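Serpin B3 (PDB 4ZK3) probably inhibits proteases as a member of the serpin family and, as Pso p27, forms large aggregates thought to take part in psoriasis. Local coordinates at residues A[88-92]-A[375-380]. Residue numbers count along the deposited sequence, not the author numbering.
Sequences LLTEF and QNKTNS
No hydrogen bond joins the end of helix 81-91 to the hairpin turn 375-380; the two bury 238 Å² between them, mostly by side-chain packing. Leu88 CA lies 7.6 Å from Thr378 CA, and Phe92 CA 8.1 Å from Gln375 CA. Residues 376-378 have helical phi/psi, so the chain reverses and Ser380 N bonds to Gln375 O (3.2 Å), Gln375 N to Ser380 O (2.9 Å). Phe92, the first residue to leave helical angles (-86/14), keeps chi1 m; its ring turns its edge to Thr378 OG1 (3.7 Å from CE1) and Gln375 OE1 (3.8 Å from CD1), while CZ is 3.6 Å from Ser380 CB. Gln375, chi1 137°, also brings OE1 to 3.7 Å from Glu91 O. Compact Thr378 and Ser380 let larger side chains come close: Leu88 CD2 is 3.7 Å from Thr378 CB and 3.6 Å from Ser380 OG. Exposed Glu91 lays its side chain against Thr378 CG2 (CG at 4.0 Å). With Asn379 left-handed (55/37), which Asn tolerates better than most non-glycine residues, Asn379 and Ser380 both face Gln375: a G1 beta bulge closing the antiparallel hairpin 369-375/380-387 of the serpin fold.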
loop_
_atom_site.group_PDB
_atom_site.type_symbol
_atom_site.label_atom_id
_atom_site.label_comp_id
_atom_site.label_asym_id
_atom_site.label_seq_id
_atom_site.Cartn_x
_atom_site.Cartn_y
_atom_site.Cartn_z
ATOM N N LEU A 88 1.011 14.198 6.894
ATOM C CA LEU A 88 0.471 13.306 5.882
ATOM C C LEU A 88 -0.811 12.609 6.308
ATOM O O LEU A 88 -1.794 12.630 5.561
ATOM C CB LEU A 88 1.466 12.217 5.498
ATOM C CG LEU A 88 2.428 12.483 4.345
ATOM C CD1 LEU A 88 3.160 11.177 4.056
ATOM C CD2 LEU A 88 1.727 13.036 3.100
ATOM N N LEU A 89 -0.811 11.951 7.473
ATOM C CA LEU A 89 -2.021 11.240 7.921
ATOM C C LEU A 89 -3.281 12.119 7.841
ATOM O O LEU A 89 -4.333 11.662 7.379
ATOM C CB LEU A 89 -1.828 10.632 9.341
ATOM C CG LEU A 89 -0.808 9.477 9.439
ATOM C CD1 LEU A 89 -0.663 9.047 10.875
ATOM C CD2 LEU A 89 -1.233 8.263 8.612
ATOM N N THR A 90 -3.150 13.388 8.257
ATOM C CA THR A 90 -4.237 14.381 8.233
ATOM C C THR A 90 -4.820 14.518 6.823
ATOM O O THR A 90 -6.032 14.548 6.648
ATOM C CB THR A 90 -3.744 15.793 8.644
ATOM O OG1 THR A 90 -2.831 15.696 9.724
ATOM C CG2 THR A 90 -4.906 16.682 9.088
ATOM N N GLU A 91 -3.936 14.602 5.833
ATOM C CA GLU A 91 -4.328 14.785 4.421
ATOM C C GLU A 91 -5.049 13.586 3.847
ATOM O O GLU A 91 -5.903 13.679 2.997
ATOM C CB GLU A 91 -3.083 15.014 3.594
ATOM C CG GLU A 91 -2.259 16.215 4.027
ATOM C CD GLU A 91 -2.689 17.473 3.332
ATOM O OE1 GLU A 91 -1.787 18.272 2.993
ATOM O OE2 GLU A 91 -3.919 17.637 3.101
ATOM N N PHE A 92 -4.721 12.436 4.381
ATOM C CA PHE A 92 -5.281 11.207 3.917
ATOM C C PHE A 92 -6.615 10.896 4.579
ATOM O O PHE A 92 -7.028 9.710 4.589
ATOM C CB PHE A 92 -4.290 10.061 4.216
ATOM C CG PHE A 92 -2.964 10.171 3.525
ATOM C CD1 PHE A 92 -2.746 11.054 2.493
ATOM C CD2 PHE A 92 -1.939 9.343 3.916
ATOM C CE1 PHE A 92 -1.512 11.119 1.860
ATOM C CE2 PHE A 92 -0.687 9.402 3.311
ATOM C CZ PHE A 92 -0.475 10.279 2.258
ATOM N N GLN A 375 -2.078 10.316 -4.258
ATOM C CA GLN A 375 -2.687 11.566 -3.726
ATOM C C GLN A 375 -1.895 12.741 -4.330
ATOM O O GLN A 375 -0.673 12.865 -4.155
ATOM C CB GLN A 375 -2.806 11.537 -2.228
ATOM C CG GLN A 375 -2.432 12.793 -1.477
ATOM C CD GLN A 375 -3.581 13.550 -0.964
ATOM O OE1 GLN A 375 -4.444 13.012 -0.285
ATOM N NE2 GLN A 375 -3.583 14.826 -1.234
ATOM N N ASN A 376 -2.563 13.550 -5.141
ATOM C CA ASN A 376 -1.773 14.469 -6.008
ATOM C C ASN A 376 -1.047 15.653 -5.282
ATOM O O ASN A 376 0.096 15.942 -5.567
ATOM C CB ASN A 376 -2.657 14.991 -7.148
ATOM C CG ASN A 376 -3.066 13.897 -8.131
ATOM O OD1 ASN A 376 -2.305 12.999 -8.462
ATOM N ND2 ASN A 376 -4.230 14.017 -8.632
ATOM N N LYS A 377 -1.697 16.261 -4.306
ATOM C CA LYS A 377 -1.116 17.418 -3.582
ATOM C C LYS A 377 0.107 17.041 -2.777
ATOM O O LYS A 377 1.075 17.780 -2.741
ATOM C CB LYS A 377 -2.172 18.036 -2.665
ATOM C CG LYS A 377 -2.979 19.095 -3.418
ATOM C CD LYS A 377 -4.508 19.020 -3.311
ATOM C CE LYS A 377 -5.141 18.994 -4.709
ATOM N NZ LYS A 377 -6.525 19.510 -4.653
ATOM N N THR A 378 0.061 15.880 -2.118
ATOM C CA THR A 378 1.189 15.399 -1.338
ATOM C C THR A 378 2.117 14.578 -2.119
ATOM O O THR A 378 3.147 14.168 -1.604
ATOM C CB THR A 378 0.723 14.547 -0.174
ATOM O OG1 THR A 378 0.079 13.355 -0.657
ATOM C CG2 THR A 378 -0.253 15.345 0.672
ATOM N N ASN A 379 1.736 14.255 -3.349
ATOM C CA ASN A 379 2.532 13.334 -4.162
ATOM C C ASN A 379 2.858 11.907 -3.559
ATOM O O ASN A 379 3.976 11.336 -3.699
ATOM C CB ASN A 379 3.797 14.060 -4.572
ATOM C CG ASN A 379 4.309 13.580 -5.908
ATOM O OD1 ASN A 379 3.571 13.456 -6.885
ATOM N ND2 ASN A 379 5.594 13.317 -5.957
ATOM N N SER A 380 1.895 11.361 -2.858
ATOM C CA SER A 380 2.080 10.129 -2.117
ATOM C C SER A 380 1.444 8.960 -2.848
ATOM O O SER A 380 0.285 9.049 -3.277
ATOM C CB SER A 380 1.441 10.258 -0.751
ATOM O OG SER A 380 2.096 11.302 -0.085
#